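Local coordinates for monooxygenase (Agrobacterium tumefaciens, PDB 2I7G), which is probably a flavin-dependent monooxygenase of the luciferase-like family, folded as a TIM barrel, whose particular substrate is not established, at residues 26-31 against 45-50; 50-55 against 82-87; 70-75 against 137-142. All coordinates share one frame; numbering follows the deposited sequence. Where two conformers were deposited one is given.

Interaction 1 (26-31 against 45-50)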
loop_
_atom_site.group_PDB
_atom_site.type_symbol
_atom_site.label_atom_id
_atom_site.label_comp_id
_atom_site.label_asym_id
_atom_site.label_seq_id
_atom_site.Cartn_x
_atom_site.Cartn_y
_atom_site.Cartn_z
ATOM N N LEU B 26 19.060 -4.143 6.490
ATOM C CA LEU B 26 18.394 -5.426 6.775
ATOM C C LEU B 26 17.358 -5.658 5.690
ATOM O O LEU B 26 16.845 -4.685 5.114
ATOM C CB LEU B 26 17.613 -5.380 8.092
ATOM C CG LEU B 26 18.477 -5.399 9.370
ATOM C CD1 LEU B 26 17.730 -4.831 10.595
ATOM C CD2 LEU B 26 18.994 -6.813 9.593
ATOM N N TYR B 27 17.069 -6.923 5.416
ATOM C CA TYR B 27 15.845 -7.258 4.637
ATOM C C TYR B 27 15.193 -8.512 5.171
ATOM O O TYR B 27 15.873 -9.329 5.801
ATOM C CB TYR B 27 16.086 -7.297 3.129
ATOM C CG TYR B 27 16.908 -8.454 2.597
ATOM C CD1 TYR B 27 16.321 -9.421 1.765
ATOM C CD2 TYR B 27 18.269 -8.578 2.908
ATOM C CE1 TYR B 27 17.077 -10.469 1.247
ATOM C CE2 TYR B 27 19.032 -9.649 2.411
ATOM C CZ TYR B 27 18.417 -10.590 1.592
ATOM O OH TYR B 27 19.167 -11.631 1.090
ATOM N N THR B 28 13.895 -8.693 4.918
ATOM C CA THR B 28 13.205 -9.905 5.378
ATOM C C THR B 28 12.028 -10.150 4.438
ATOM O O THR B 28 11.574 -9.208 3.734
ATOM C CB THR B 28 12.768 -9.807 6.873
ATOM O OG1 THR B 28 12.096 -11.014 7.309
ATOM C CG2 THR B 28 11.810 -8.630 7.082
ATOM N N PHE B 29 11.533 -11.390 4.489
ATOM C CA PHE B 29 10.349 -11.805 3.776
ATOM C C PHE B 29 9.137 -11.896 4.700
ATOM O O PHE B 29 8.003 -12.137 4.209
ATOM C CB PHE B 29 10.581 -13.173 3.092
ATOM C CG PHE B 29 11.710 -13.175 2.080
ATOM C CD1 PHE B 29 12.165 -11.985 1.506
ATOM C CD2 PHE B 29 12.304 -14.379 1.695
ATOM C CE1 PHE B 29 13.187 -11.982 0.541
ATOM C CE2 PHE B 29 13.325 -14.408 0.762
ATOM C CZ PHE B 29 13.795 -13.207 0.178
ATOM N N ALA B 30 9.386 -11.711 6.013
ATOM C CA ALA B 30 8.335 -11.725 7.027
ATOM C C ALA B 30 7.627 -13.087 7.006
ATOM O O ALA B 30 6.411 -13.190 6.798
ATOM C CB ALA B 30 7.342 -10.567 6.791
ATOM N N ASP B 31 8.424 -14.127 7.241
ATOM C CA ASP B 31 7.970 -15.523 7.408
ATOM C C ASP B 31 6.988 -15.630 8.570
ATOM O O ASP B 31 7.147 -14.976 9.601
ATOM C CB ASP B 31 9.198 -16.410 7.704
ATOM C CG ASP B 31 10.389 -16.134 6.745
ATOM O OD1 ASP B 31 11.010 -17.112 6.280
ATOM O OD2 ASP B 31 10.705 -14.960 6.430
ATOM N N ALA B 45 -1.224 -10.875 11.848
ATOM C CA ALA B 45 -1.333 -9.625 12.633
ATOM C C ALA B 45 -0.119 -9.529 13.575
ATOM O O ALA B 45 0.577 -8.497 13.607
ATOM C CB ALA B 45 -2.686 -9.584 13.412
ATOM N N ARG B 46 0.181 -10.604 14.286
ATOM C CA ARG B 46 1.331 -10.605 15.187
ATOM C C ARG B 46 2.640 -10.446 14.410
ATOM O O ARG B 46 3.532 -9.711 14.826
ATOM C CB ARG B 46 1.373 -11.882 16.005
ATOM C CG ARG B 46 2.427 -11.936 17.109
ATOM C CD ARG B 46 2.423 -13.326 17.783
ATOM N NE ARG B 46 1.079 -13.915 17.763
ATOM C CZ ARG B 46 0.738 -15.030 17.122
ATOM N NH1 ARG B 46 1.650 -15.717 16.459
ATOM N NH2 ARG B 46 -0.518 -15.453 17.150
ATOM N N ARG B 47 2.767 -11.151 13.286
ATOM C CA ARG B 47 4.005 -11.017 12.499
ATOM C C ARG B 47 4.235 -9.571 12.048
ATOM O O ARG B 47 5.372 -9.058 12.115
ATOM C CB ARG B 47 4.041 -11.969 11.301
ATOM C CG ARG B 47 5.388 -11.918 10.565
ATOM C CD ARG B 47 6.573 -12.460 11.444
ATOM N NE ARG B 47 7.937 -12.323 10.875
ATOM C CZ ARG B 47 8.695 -11.214 10.982
ATOM N NH1 ARG B 47 8.240 -10.124 11.621
ATOM N NH2 ARG B 47 9.925 -11.180 10.478
ATOM N N LEU B 48 3.168 -8.892 11.624
ATOM C CA LEU B 48 3.352 -7.520 11.122
ATOM C C LEU B 48 3.647 -6.541 12.282
ATOM O O LEU B 48 4.409 -5.598 12.118
ATOM C CB LEU B 48 2.136 -7.089 10.307
ATOM C CG LEU B 48 2.074 -7.775 8.929
ATOM C CD1 LEU B 48 0.874 -7.168 8.183
ATOM C CD2 LEU B 48 3.383 -7.520 8.107
ATOM N N ARG B 49 3.018 -6.754 13.436
ATOM C CA ARG B 49 3.356 -5.958 14.617
ATOM C C ARG B 49 4.853 -6.130 14.938
ATOM O O ARG B 49 5.583 -5.136 15.107
ATOM C CB ARG B 49 2.472 -6.322 15.821
ATOM C CG ARG B 49 3.074 -5.874 17.168
ATOM C CD ARG B 49 2.096 -5.853 18.335
ATOM N NE ARG B 49 1.443 -7.137 18.576
ATOM C CZ ARG B 49 2.044 -8.245 18.994
ATOM N NH1 ARG B 49 3.351 -8.263 19.217
ATOM N NH2 ARG B 49 1.322 -9.345 19.190
ATOM N N GLU B 50 5.315 -7.383 14.969
ATOM C CA GLU B 50 6.732 -7.666 15.213
ATOM C C GLU B 50 7.648 -7.037 14.137
ATOM O O GLU B 50 8.703 -6.445 14.464
ATOM C CB GLU B 50 6.936 -9.180 15.302
ATOM C CG GLU B 50 6.521 -9.743 16.629
ATOM C CD GLU B 50 6.436 -11.280 16.616
ATOM O OE1 GLU B 50 6.596 -11.926 15.535
ATOM O OE2 GLU B 50 6.130 -11.814 17.701
HETATM O O HOH W 1 10.836 -13.509 9.196
#
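A buried arginine, Arg47, reaches from its helix to the turn at the end of a barrel strand and touches mostly main chain there. NE gives a weak hydrogen bond to the carbonyl oxygen of Asp31, at 3.0 Å and with an N-H...O angle of only 127°. The oxygen lies at the edge of the guanidinium and near its plane, while over one face sits Ala30, whose CA is 3.8 Å from NH2. The side chain leaves the helix with CG anti to the backbone N and then turns about CB-CG (chi2 66°), which brings CD and NE up to the Asp31 oxygen.

A water joins the two charged side chains indirectly. It accepts from Arg47 NH2 at 2.8 Å and donates to Asp31 OD2 at 3.1 Å, bridging a gap of 5.6 Å between NH2 and OD2. The stronger ionic partners lie beyond the contact: Glu54 takes Arg47 NH1, and Arg281 pairs with Asp31 OD1.

Thr28 suits the end of its strand because OG1 closes an ST turn, accepting from Ala30 N at 3.1 Å and 166°; the same oxygen also hydrogen-bonds to Ala335 O. Ala30, with its small methyl, packs on Leu51.

The contact belongs to the beta-alpha-beta unit of strand 23-28, helix 40-60 and strand 65-68. In the parallel barrel sheet strand 23-28 lies between strands 65-68 and 329-333, and helix 40-60 covers it from outside, with helix 341-363 alongside at Leu26 and Glu50.

Interaction 2 (50-55 against 82-87)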
loop_
_atom_site.group_PDB
_atom_site.type_symbol
_atom_site.label_atom_id
_atom_site.label_comp_id
_atom_site.label_asym_id
_atom_site.label_seq_id
_atom_site.Cartn_x
_atom_site.Cartn_y
_atom_site.Cartn_z
ATOM N N GLU B 50 5.315 -7.383 14.969
ATOM C CA GLU B 50 6.732 -7.666 15.213
ATOM C C GLU B 50 7.648 -7.037 14.137
ATOM O O GLU B 50 8.703 -6.445 14.464
ATOM C CB GLU B 50 6.936 -9.180 15.302
ATOM C CG GLU B 50 6.521 -9.743 16.629
ATOM C CD GLU B 50 6.436 -11.280 16.616
ATOM O OE1 GLU B 50 6.596 -11.926 15.535
ATOM O OE2 GLU B 50 6.130 -11.814 17.701
ATOM N N LEU B 51 7.222 -7.124 12.873
ATOM C CA LEU B 51 8.013 -6.559 11.784
ATOM C C LEU B 51 8.184 -5.043 11.961
ATOM O O LEU B 51 9.296 -4.510 11.772
ATOM C CB LEU B 51 7.332 -6.860 10.445
ATOM C CG LEU B 51 8.030 -6.320 9.176
ATOM C CD1 LEU B 51 9.448 -6.930 9.039
ATOM C CD2 LEU B 51 7.123 -6.690 7.998
ATOM N N LEU B 52 7.086 -4.355 12.278
ATOM C CA LEU B 52 7.138 -2.922 12.508
ATOM C C LEU B 52 8.125 -2.625 13.624
ATOM O O LEU B 52 8.930 -1.718 13.487
ATOM C CB LEU B 52 5.750 -2.318 12.773
ATOM C CG LEU B 52 5.015 -1.739 11.534
ATOM C CD1 LEU B 52 5.692 -0.479 10.992
ATOM C CD2 LEU B 52 4.822 -2.776 10.410
ATOM N N GLU B 53 8.080 -3.406 14.708
ATOM C CA GLU B 53 9.039 -3.230 15.803
ATOM C C GLU B 53 10.492 -3.393 15.314
ATOM O O GLU B 53 11.359 -2.632 15.745
ATOM C CB GLU B 53 8.751 -4.189 16.942
ATOM C CG GLU B 53 7.454 -3.845 17.714
ATOM C CD GLU B 53 7.183 -4.856 18.836
ATOM O OE1 GLU B 53 8.013 -5.801 19.011
ATOM O OE2 GLU B 53 6.167 -4.685 19.569
ATOM N N GLU B 54 10.737 -4.375 14.445
ATOM C CA GLU B 54 12.070 -4.569 13.827
ATOM C C GLU B 54 12.492 -3.300 13.102
ATOM O O GLU B 54 13.631 -2.870 13.252
ATOM C CB GLU B 54 12.111 -5.710 12.779
ATOM C CG GLU B 54 11.810 -7.106 13.321
ATOM C CD GLU B 54 11.705 -8.164 12.178
ATOM O OE1 GLU B 54 10.794 -9.023 12.262
ATOM O OE2 GLU B 54 12.533 -8.101 11.214
ATOM N N ILE B 55 11.604 -2.780 12.249
ATOM C CA ILE B 55 11.948 -1.616 11.387
ATOM C C ILE B 55 12.179 -0.379 12.254
ATOM O O ILE B 55 13.146 0.371 12.048
ATOM C CB ILE B 55 10.842 -1.361 10.322
ATOM C CG1 ILE B 55 10.738 -2.581 9.411
ATOM C CG2 ILE B 55 11.217 -0.145 9.458
ATOM C CD1 ILE B 55 9.441 -2.619 8.532
ATOM N N SER B 82 4.969 -2.557 -0.567
ATOM C CA SER B 82 4.675 -1.110 -0.475
ATOM C C SER B 82 3.640 -0.789 0.622
ATOM O O SER B 82 3.752 0.245 1.311
ATOM C CB SER B 82 4.196 -0.581 -1.846
ATOM O OG SER B 82 3.012 -1.251 -2.287
ATOM N N THR B 83 2.636 -1.661 0.781
ATOM C CA THR B 83 1.586 -1.435 1.789
ATOM C C THR B 83 2.208 -1.417 3.207
ATOM O O THR B 83 1.948 -0.527 4.019
ATOM C CB THR B 83 0.429 -2.476 1.663
ATOM O OG1 THR B 83 -0.044 -2.513 0.287
ATOM C CG2 THR B 83 -0.727 -2.109 2.614
ATOM N N VAL B 84 3.045 -2.419 3.494
ATOM C CA VAL B 84 3.733 -2.462 4.762
ATOM C C VAL B 84 4.758 -1.299 4.946
ATOM O O VAL B 84 4.846 -0.727 6.062
ATOM C CB VAL B 84 4.365 -3.879 5.023
ATOM C CG1 VAL B 84 4.978 -3.876 6.407
ATOM C CG2 VAL B 84 3.282 -4.992 4.927
ATOM N N LEU B 85 5.471 -0.930 3.879
ATOM C CA LEU B 85 6.490 0.148 3.938
ATOM C C LEU B 85 5.801 1.477 4.242
ATOM O O LEU B 85 6.392 2.351 4.863
ATOM C CB LEU B 85 7.332 0.237 2.651
ATOM C CG LEU B 85 8.231 -1.014 2.410
ATOM C CD1 LEU B 85 8.856 -0.955 1.033
ATOM C CD2 LEU B 85 9.310 -1.195 3.571
ATOM N N ALA B 86 4.565 1.643 3.771
ATOM C CA ALA B 86 3.769 2.850 4.142
ATOM C C ALA B 86 3.627 2.992 5.646
ATOM O O ALA B 86 3.745 4.097 6.211
ATOM C CB ALA B 86 2.384 2.827 3.483
ATOM N N ALA B 87 3.305 1.872 6.304
ATOM C CA ALA B 87 3.204 1.890 7.765
ATOM C C ALA B 87 4.586 2.192 8.402
ATOM O O ALA B 87 4.699 2.960 9.364
ATOM C CB ALA B 87 2.644 0.574 8.245
#
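Leu51 and Leu52 of helix 40-60 meet Val84 and Ala87 of helix 81-89, two helices of the TIM barrel. The short segments cross at -58°, with their axes 10.8 Å apart at closest approach, so contact is limited to a few residues of each.

The direct contacts are apolar. Val84 offers its CG1 methyl to both leucines: CD2 of Leu51 lies 3.9 Å from CG1 of Val84, and CD2 of Leu52 lies 4.2 Å from that same methyl. CG1 stands anti to the backbone N of Val84 (chi1 -176°), which turns it toward both leucines; each of these side chains crosses that of Val84 obliquely. A beta-branched valine fills this position with a short, stiff side chain, whereas the longer leucines span the wide interaxial distance. Ala87, one turn further on, has a side chain small enough for Leu52 to come up against its backbone as well as its methyl.

The polar contacts are made elsewhere. Glu53 OE1 bonds to His341 NE2, and Ser82 OG bonds to Gln115 OE1, leaving the helix interface to hydrocarbon.

Packing continues on further sides. Leu51 and Val84 both touch Leu68 of strand 65-68, the barrel wall beneath them, while Val84 and Ala87 also meet Thr118 and Ala86 of the second subunit, tying the helix pair to the dimer interface. At the Ala87 end, CD1 of Leu52 is 3.9 Å from the carbonyl carbon of Ala87 and 4.2 Å from its CB.

Interaction 3 (70-75 against 137-142)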
loop_
_atom_site.group_PDB
_atom_site.type_symbol
_atom_site.label_atom_id
_atom_site.label_comp_id
_atom_site.label_asym_id
_atom_site.label_seq_id
_atom_site.Cartn_x
_atom_site.Cartn_y
_atom_site.Cartn_z
ATOM N N GLU B 70 8.502 -9.511 -1.613
ATOM C CA GLU B 70 7.151 -9.928 -2.011
ATOM C C GLU B 70 7.101 -11.440 -2.205
ATOM O O GLU B 70 7.878 -11.984 -2.987
ATOM C CB GLU B 70 6.821 -9.278 -3.367
ATOM C CG GLU B 70 5.439 -9.669 -3.945
ATOM C CD GLU B 70 5.197 -9.164 -5.376
ATOM O OE1 GLU B 70 6.035 -8.377 -5.919
ATOM O OE2 GLU B 70 4.169 -9.588 -5.946
ATOM N N HIS B 71 6.174 -12.100 -1.522
ATOM C CA HIS B 71 5.883 -13.540 -1.720
ATOM C C HIS B 71 4.383 -13.826 -1.722
ATOM O O HIS B 71 3.610 -13.014 -1.220
ATOM C CB HIS B 71 6.585 -14.392 -0.658
ATOM C CG HIS B 71 8.077 -14.361 -0.804
ATOM N ND1 HIS B 71 8.789 -15.335 -1.490
ATOM C CD2 HIS B 71 8.978 -13.433 -0.418
ATOM C CE1 HIS B 71 10.070 -14.994 -1.513
ATOM N NE2 HIS B 71 10.212 -13.851 -0.864
ATOM N N HIS B 72 3.988 -14.979 -2.309
ATOM C CA HIS B 72 2.583 -15.357 -2.475
ATOM C C HIS B 72 2.382 -16.798 -1.990
ATOM O O HIS B 72 2.103 -17.717 -2.781
ATOM C CB HIS B 72 2.168 -15.162 -3.943
ATOM C CG HIS B 72 2.243 -13.733 -4.366
ATOM N ND1 HIS B 72 1.194 -12.856 -4.188
ATOM C CD2 HIS B 72 3.254 -13.007 -4.911
ATOM C CE1 HIS B 72 1.543 -11.659 -4.627
ATOM N NE2 HIS B 72 2.799 -11.720 -5.052
ATOM N N ARG B 73 2.526 -16.990 -0.680
ATOM C CA ARG B 73 2.522 -18.335 -0.092
ATOM C C ARG B 73 2.043 -18.254 1.351
ATOM O O ARG B 73 2.204 -17.215 1.999
ATOM C CB ARG B 73 3.941 -18.894 -0.121
ATOM C CG ARG B 73 4.258 -19.601 -1.381
ATOM C CD ARG B 73 5.700 -20.032 -1.439
ATOM N NE ARG B 73 6.247 -20.476 -0.158
ATOM C CZ ARG B 73 7.224 -21.364 -0.068
ATOM N NH1 ARG B 73 7.705 -21.908 -1.181
ATOM N NH2 ARG B 73 7.717 -21.713 1.116
ATOM N N PRO B 74 1.460 -19.344 1.868
ATOM C CA PRO B 74 0.933 -19.251 3.228
ATOM C C PRO B 74 1.997 -18.969 4.274
ATOM O O PRO B 74 1.658 -18.497 5.344
ATOM C CB PRO B 74 0.264 -20.637 3.473
ATOM C CG PRO B 74 0.789 -21.529 2.404
ATOM C CD PRO B 74 1.218 -20.662 1.241
ATOM N N ASP B 75 3.277 -19.230 3.987
ATOM C CA ASP B 75 4.272 -19.011 5.015
ATOM C C ASP B 75 4.958 -17.637 4.965
ATOM O O ASP B 75 6.001 -17.451 5.619
ATOM C CB ASP B 75 5.316 -20.124 5.029
ATOM C CG ASP B 75 5.976 -20.350 3.672
ATOM O OD1 ASP B 75 5.445 -19.930 2.641
ATOM O OD2 ASP B 75 7.024 -21.028 3.637
ATOM N N ILE B 137 8.476 -17.862 -10.366
ATOM C CA ILE B 137 8.177 -19.184 -10.927
ATOM C C ILE B 137 7.045 -19.825 -10.163
ATOM O O ILE B 137 6.221 -20.545 -10.741
ATOM C CB ILE B 137 9.440 -20.116 -10.964
ATOM C CG1 ILE B 137 9.106 -21.441 -11.635
ATOM C CG2 ILE B 137 10.033 -20.326 -9.559
ATOM C CD1 ILE B 137 10.304 -22.143 -12.128
ATOM N N GLU B 138 7.012 -19.547 -8.865
ATOM C CA GLU B 138 5.970 -20.085 -7.993
ATOM C C GLU B 138 4.685 -19.271 -8.085
ATOM O O GLU B 138 3.579 -19.851 -8.013
ATOM C CB GLU B 138 6.449 -20.188 -6.519
ATOM C CG GLU B 138 7.464 -21.334 -6.265
ATOM C CD GLU B 138 7.049 -22.352 -5.149
ATOM O OE1 GLU B 138 7.880 -23.252 -4.815
ATOM O OE2 GLU B 138 5.896 -22.276 -4.630
ATOM N N SER B 139 4.809 -17.964 -8.339
ATOM C CA SER B 139 3.680 -16.993 -8.259
ATOM C C SER B 139 3.068 -16.410 -9.579
ATOM O O SER B 139 2.050 -15.679 -9.559
ATOM C CB SER B 139 4.134 -15.829 -7.394
ATOM O OG SER B 139 5.267 -15.218 -7.981
ATOM N N TYR B 140 3.684 -16.705 -10.718
ATOM C CA TYR B 140 3.133 -16.299 -12.020
ATOM C C TYR B 140 1.702 -16.803 -12.305
ATOM O O TYR B 140 0.918 -16.097 -12.945
ATOM C CB TYR B 140 4.064 -16.763 -13.144
ATOM C CG TYR B 140 4.978 -15.704 -13.728
ATOM C CD1 TYR B 140 5.411 -14.611 -12.969
ATOM C CD2 TYR B 140 5.443 -15.822 -15.040
ATOM C CE1 TYR B 140 6.249 -13.651 -13.516
ATOM C CE2 TYR B 140 6.293 -14.876 -15.590
ATOM C CZ TYR B 140 6.687 -13.793 -14.822
ATOM O OH TYR B 140 7.529 -12.857 -15.364
ATOM N N PRO B 141 1.365 -18.045 -11.876
ATOM C CA PRO B 141 -0.003 -18.533 -12.119
ATOM C C PRO B 141 -1.088 -17.667 -11.487
ATOM O O PRO B 141 -2.206 -17.621 -11.988
ATOM C CB PRO B 141 0.002 -19.907 -11.450
ATOM C CG PRO B 141 1.374 -20.339 -11.507
ATOM C CD PRO B 141 2.176 -19.106 -11.227
ATOM N N LEU B 142 -0.763 -16.972 -10.405
ATOM C CA LEU B 142 -1.767 -16.133 -9.741
ATOM C C LEU B 142 -2.131 -14.918 -10.591
ATOM O O LEU B 142 -3.250 -14.391 -10.506
ATOM C CB LEU B 142 -1.256 -15.700 -8.346
ATOM C CG LEU B 142 -2.138 -14.798 -7.473
ATOM C CD1 LEU B 142 -3.596 -15.342 -7.372
ATOM C CD2 LEU B 142 -1.467 -14.527 -6.066
#
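With chi1 near -63°, His72 carries its imidazole anti to its own carbonyl carbon, and chi2 of -87° turns the ring so that it lies against helix 136-143. Leu142 meets it with CG anti to the backbone N, an extension that brings CD2 to 3.7 Å from His72 ND1. The two side chains cross at about a right angle. Ser139 adds its CB, 3.9 Å from His72 CD2. Serine suits the place: it is small enough for the histidine to pack on its methylene, and its hydroxyl is engaged by Ser135 O, just before the helix.

The other end of the ring is fixed by Glu70. His72 NE2 donates to Glu70 OE2 at 2.7 Å in an almost straight bond, in the imidazole plane and to the anti lone pair of that oxygen. Glu70 OE2 also pairs with Arg111 of the second subunit, and His72 ND1 is hydrogen-bonded to Gln114 of that subunit. Phe143 of the same chain meets the ring edge-to-face.

Further out, Arg73 grips Asp75 side-on: NE binds OD1 at 3.0 Å and NH2 binds OD2 at 2.7 Å, both carboxylate oxygens lying close to the guanidinium plane. That leaves NH1 directed toward Glu138, whose OE1 stands 3.9 Å away in a long salt bridge, the two planar groups 50° apart.

The chemistry thus divides the contact. Bonds at both ring nitrogens restrict rotation of the imidazole, and the bond of ND1 to Gln114, with that of Glu70 to Arg111, ties the loop to the second subunit, whereas the distant Glu138 probably adds a weaker electrostatic attraction between loop and helix beside the firm Arg73-Asp75 pair.

Interactions 1 and 2 are neighbours on helix 40-60, with centres about 7 Å apart and Glu50 common to both. Arg47 NH1 of interaction 1 reaches Glu54 OE1 of interaction 2 at 2.9 Å in a salt bridge, and Thr28 CG2 packs 3.5 Å from Leu51 CD1. Interaction 3 lies farther off, its centre about 17 Å from that of interaction 1, yet the loops touch where Phe29 CD2 comes 3.3 Å from His71 NE2. Interactions 2 and 3 stay about 8 Å apart at their nearest atoms. Together they run from the helical layer to loops following barrel strands, the end where TIM-barrel active sites generally lie, and all three touch the second subunit.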